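Local coordinates for protein nisin leader peptide-processing serine protease NisP (PDB 4MZD) that removes the leader peptide from the nisin precursor as a subtilisin-like serine protease, a step in the biosynthesis of this lantibiotic, at residues R188-A193 with K229-Y234. Numbering follows the deposited sequence. Where two conformers were deposited one is given.
Sequences RAIRRA and KSAINY
R191 reaches from helix 183-195 across S230, A231 and Y234 of helix 222-238; the axes of 188-193 and 229-234 come within 8.7 Å and run nearly parallel, 8° apart. R191 CB and CG pass the ring of Y234, R191 CG lying 4.0 Å from Y234 CD2. The chain stays extended from CG to NE, and R191 NE arrives 4.1 Å from A231 CB. A231 CA sits over one face of the guanidinium, toward its rim. R191 NH1 lies 3.7 Å from Y234 CB, with guanidinium and ring planes 35° apart. At the edge, R191 NH2 gives S230 OG a bent, weak hydrogen bond of 2.7 Å (130° at the hydrogen). Y234 turns CG away from its own backbone nitrogen, which carries the ring across R191 to where its OH hydrogen-bonds D195. Deeper, I190 CG2 meets A231 CB at 4.2 Å, and I190 also packs on I99 and I203 of the central sheet. Helix 183-195 connects parallel strands 169-174 and 200-210, and helix 222-238 lies between 200-210 and 241-245, as in the subtilase alpha/beta core. Chemistry grades from aliphatic packing beside the sheet to polar contacts outside, where packing on Y234 and A231 probably steadies the arginine, the weak S230 bond adding to it.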
ATOM      1  N   ARG A 188      -9.444   3.443  12.823  1.00 10.92           N
ATOM      2  CA  ARG A 188      -9.783   2.324  13.703  1.00 11.44           C
ATOM      3  C   ARG A 188      -8.973   1.080  13.343  1.00 10.13           C
ATOM      4  O   ARG A 188      -8.532   0.335  14.218  1.00 10.43           O
ATOM      5  CB  ARG A 188     -11.284   2.012  13.646  1.00 13.28           C
ATOM      6  CG  ARG A 188     -12.140   2.943  14.491  1.00 16.17           C
ATOM      7  CD  ARG A 188     -13.593   2.490  14.568  1.00 18.85           C
ATOM      8  NE  ARG A 188     -14.274   2.574  13.280  1.00 20.19           N
ATOM      9  CZ  ARG A 188     -14.859   1.547  12.669  1.00 20.95           C
ATOM     10  NH1 ARG A 188     -14.856   0.345  13.231  1.00 21.95           N
ATOM     11  NH2 ARG A 188     -15.451   1.719  11.494  1.00 20.15           N
ATOM     12  N   ALA A 189      -8.788   0.849  12.049  1.00  8.98           N
ATOM     13  CA  ALA A 189      -8.017  -0.305  11.592  1.00  8.86           C
ATOM     14  C   ALA A 189      -6.553  -0.215  12.000  1.00  8.35           C
ATOM     15  O   ALA A 189      -5.950  -1.224  12.376  1.00  8.57           O
ATOM     16  CB  ALA A 189      -8.140  -0.466  10.083  1.00  9.20           C
ATOM     17  N   ILE A 190      -5.976   0.984  11.925  1.00  8.44           N
ATOM     18  CA  ILE A 190      -4.590   1.174  12.340  1.00  8.91           C
ATOM     19  C   ILE A 190      -4.430   0.827  13.817  1.00  9.23           C
ATOM     20  O   ILE A 190      -3.516   0.098  14.204  1.00  9.39           O
ATOM     21  CB  ILE A 190      -4.124   2.622  12.077  1.00  9.40           C
ATOM     22  CG1 ILE A 190      -4.006   2.881  10.568  1.00  9.83           C
ATOM     23  CG2 ILE A 190      -2.802   2.893  12.788  1.00 10.73           C
ATOM     24  CD1 ILE A 190      -3.896   4.364  10.208  1.00 11.79           C
ATOM     25  N   ARG A 191      -5.334   1.342  14.642  1.00 10.03           N
ATOM     26  CA  ARG A 191      -5.280   1.063  16.074  1.00 10.54           C
ATOM     27  C   ARG A 191      -5.428  -0.428  16.357  1.00 10.16           C
ATOM     28  O   ARG A 191      -4.700  -0.990  17.180  1.00 10.27           O
ATOM     29  CB  ARG A 191      -6.368   1.841  16.811  1.00 11.75           C
ATOM     30  CG  ARG A 191      -6.177   3.337  16.765  1.00 13.45           C
ATOM     31  CD  ARG A 191      -7.329   4.042  17.455  1.00 15.45           C
ATOM     32  NE  ARG A 191      -7.228   5.489  17.324  1.00 17.23           N
ATOM     33  CZ  ARG A 191      -6.567   6.269  18.172  1.00 17.37           C
ATOM     34  NH1 ARG A 191      -5.952   5.739  19.225  1.00 17.99           N
ATOM     35  NH2 ARG A 191      -6.522   7.580  17.964  1.00 16.47           N
ATOM     36  N   ARG A 192      -6.374  -1.064  15.675  0.56  9.42           N
ATOM     37  CA  ARG A 192      -6.638  -2.487  15.875  0.56  9.78           C
ATOM     38  C   ARG A 192      -5.453  -3.345  15.437  0.56  9.18           C
ATOM     39  O   ARG A 192      -5.085  -4.307  16.115  0.56  9.49           O
ATOM     40  CB  ARG A 192      -7.899  -2.900  15.113  0.56 11.20           C
ATOM     41  CG  ARG A 192      -8.379  -4.315  15.391  0.56 13.21           C
ATOM     42  CD  ARG A 192      -8.858  -4.466  16.831  0.56 14.37           C
ATOM     43  NE  ARG A 192      -7.847  -5.077  17.686  0.56 14.95           N
ATOM     44  CZ  ARG A 192      -7.944  -5.152  19.009  0.56 15.30           C
ATOM     45  NH1 ARG A 192      -8.994  -4.628  19.628  0.56 16.46           N
ATOM     46  NH2 ARG A 192      -6.987  -5.736  19.715  0.56 15.45           N
ATOM     47  N   ALA A 193      -4.858  -3.001  14.301  1.00  8.61           N
ATOM     48  CA  ALA A 193      -3.700  -3.735  13.813  1.00  8.72           C
ATOM     49  C   ALA A 193      -2.534  -3.621  14.792  1.00  9.06           C
ATOM     50  O   ALA A 193      -1.819  -4.592  15.015  1.00  9.47           O
ATOM     51  CB  ALA A 193      -3.302  -3.241  12.436  1.00  9.05           C
ATOM     52  N   LYS A 229      -3.437  11.329  12.483  1.00 10.61           N
ATOM     53  CA  LYS A 229      -2.247  11.571  13.283  1.00 11.09           C
ATOM     54  C   LYS A 229      -2.337  10.837  14.616  1.00 11.31           C
ATOM     55  O   LYS A 229      -1.373  10.222  15.060  1.00 11.77           O
ATOM     56  CB  LYS A 229      -2.027  13.064  13.515  1.00 12.67           C
ATOM     57  CG  LYS A 229      -0.659  13.368  14.102  1.00 14.60           C
ATOM     58  CD  LYS A 229      -0.624  14.721  14.776  1.00 17.33           C
ATOM     59  CE  LYS A 229      -0.832  15.837  13.789  1.00 18.00           C
ATOM     60  NZ  LYS A 229      -0.532  17.128  14.465  1.00 18.04           N
ATOM     61  N   SER A 230      -3.501  10.904  15.250  1.00 11.33           N
ATOM     62  CA  SER A 230      -3.701  10.237  16.527  1.00 11.85           C
ATOM     63  C   SER A 230      -3.531   8.720  16.400  1.00 11.47           C
ATOM     64  O   SER A 230      -2.913   8.078  17.251  1.00 11.83           O
ATOM     65  CB  SER A 230      -5.088  10.570  17.077  1.00 12.97           C
ATOM     66  OG  SER A 230      -5.284   9.975  18.343  1.00 15.09           O
ATOM     67  N   ALA A 231      -4.085   8.148  15.337  1.00 11.26           N
ATOM     68  CA  ALA A 231      -3.984   6.709  15.131  1.00 11.32           C
ATOM     69  C   ALA A 231      -2.541   6.280  14.868  1.00 11.04           C
ATOM     70  O   ALA A 231      -2.075   5.257  15.387  1.00 11.69           O
ATOM     71  CB  ALA A 231      -4.901   6.264  13.994  1.00 12.02           C
ATOM     72  N   ILE A 232      -1.834   7.064  14.067  0.56 11.13           N
ATOM     73  CA  ILE A 232      -0.441   6.779  13.753  0.56 11.66           C
ATOM     74  C   ILE A 232       0.463   6.938  14.973  0.56 11.89           C
ATOM     75  O   ILE A 232       1.378   6.138  15.185  0.56 12.87           O
ATOM     76  CB  ILE A 232       0.037   7.654  12.585  0.56 12.64           C
ATOM     77  CG1 ILE A 232      -0.637   7.185  11.298  0.56 13.35           C
ATOM     78  CG2 ILE A 232       1.553   7.610  12.449  0.56 13.74           C
ATOM     79  CD1 ILE A 232      -0.596   8.194  10.201  0.56 14.34           C
ATOM     80  N   ASN A 233       0.203   7.960  15.783  1.00 11.90           N
ATOM     81  CA  ASN A 233       0.941   8.135  17.025  1.00 13.39           C
ATOM     82  C   ASN A 233       0.719   6.959  17.959  1.00 13.02           C
ATOM     83  O   ASN A 233       1.637   6.513  18.634  1.00 13.31           O
ATOM     84  CB  ASN A 233       0.546   9.439  17.716  1.00 15.49           C
ATOM     85  CG  ASN A 233       1.176  10.651  17.065  1.00 18.39           C
ATOM     86  OD1 ASN A 233       2.184  10.542  16.367  1.00 20.63           O
ATOM     87  ND2 ASN A 233       0.592  11.819  17.297  1.00 19.04           N
ATOM     88  N   TYR A 234      -0.507   6.455  17.984  1.00 12.67           N
ATOM     89  CA  TYR A 234      -0.817   5.300  18.807  1.00 13.15           C
ATOM     90  C   TYR A 234      -0.069   4.065  18.315  1.00 12.67           C
ATOM     91  O   TYR A 234       0.523   3.329  19.102  1.00 13.59           O
ATOM     92  CB  TYR A 234      -2.316   5.041  18.818  1.00 13.41           C
ATOM     93  CG  TYR A 234      -2.691   3.871  19.682  1.00 14.36           C
ATOM     94  CD1 TYR A 234      -2.681   3.984  21.066  1.00 16.03           C
ATOM     95  CD2 TYR A 234      -3.038   2.646  19.119  1.00 14.57           C
ATOM     96  CE1 TYR A 234      -3.008   2.921  21.867  1.00 16.65           C
ATOM     97  CE2 TYR A 234      -3.378   1.569  19.920  1.00 15.21           C
ATOM     98  CZ  TYR A 234      -3.361   1.717  21.299  1.00 16.10           C
ATOM     99  OH  TYR A 234      -3.686   0.673  22.133  1.00 17.34           O
TER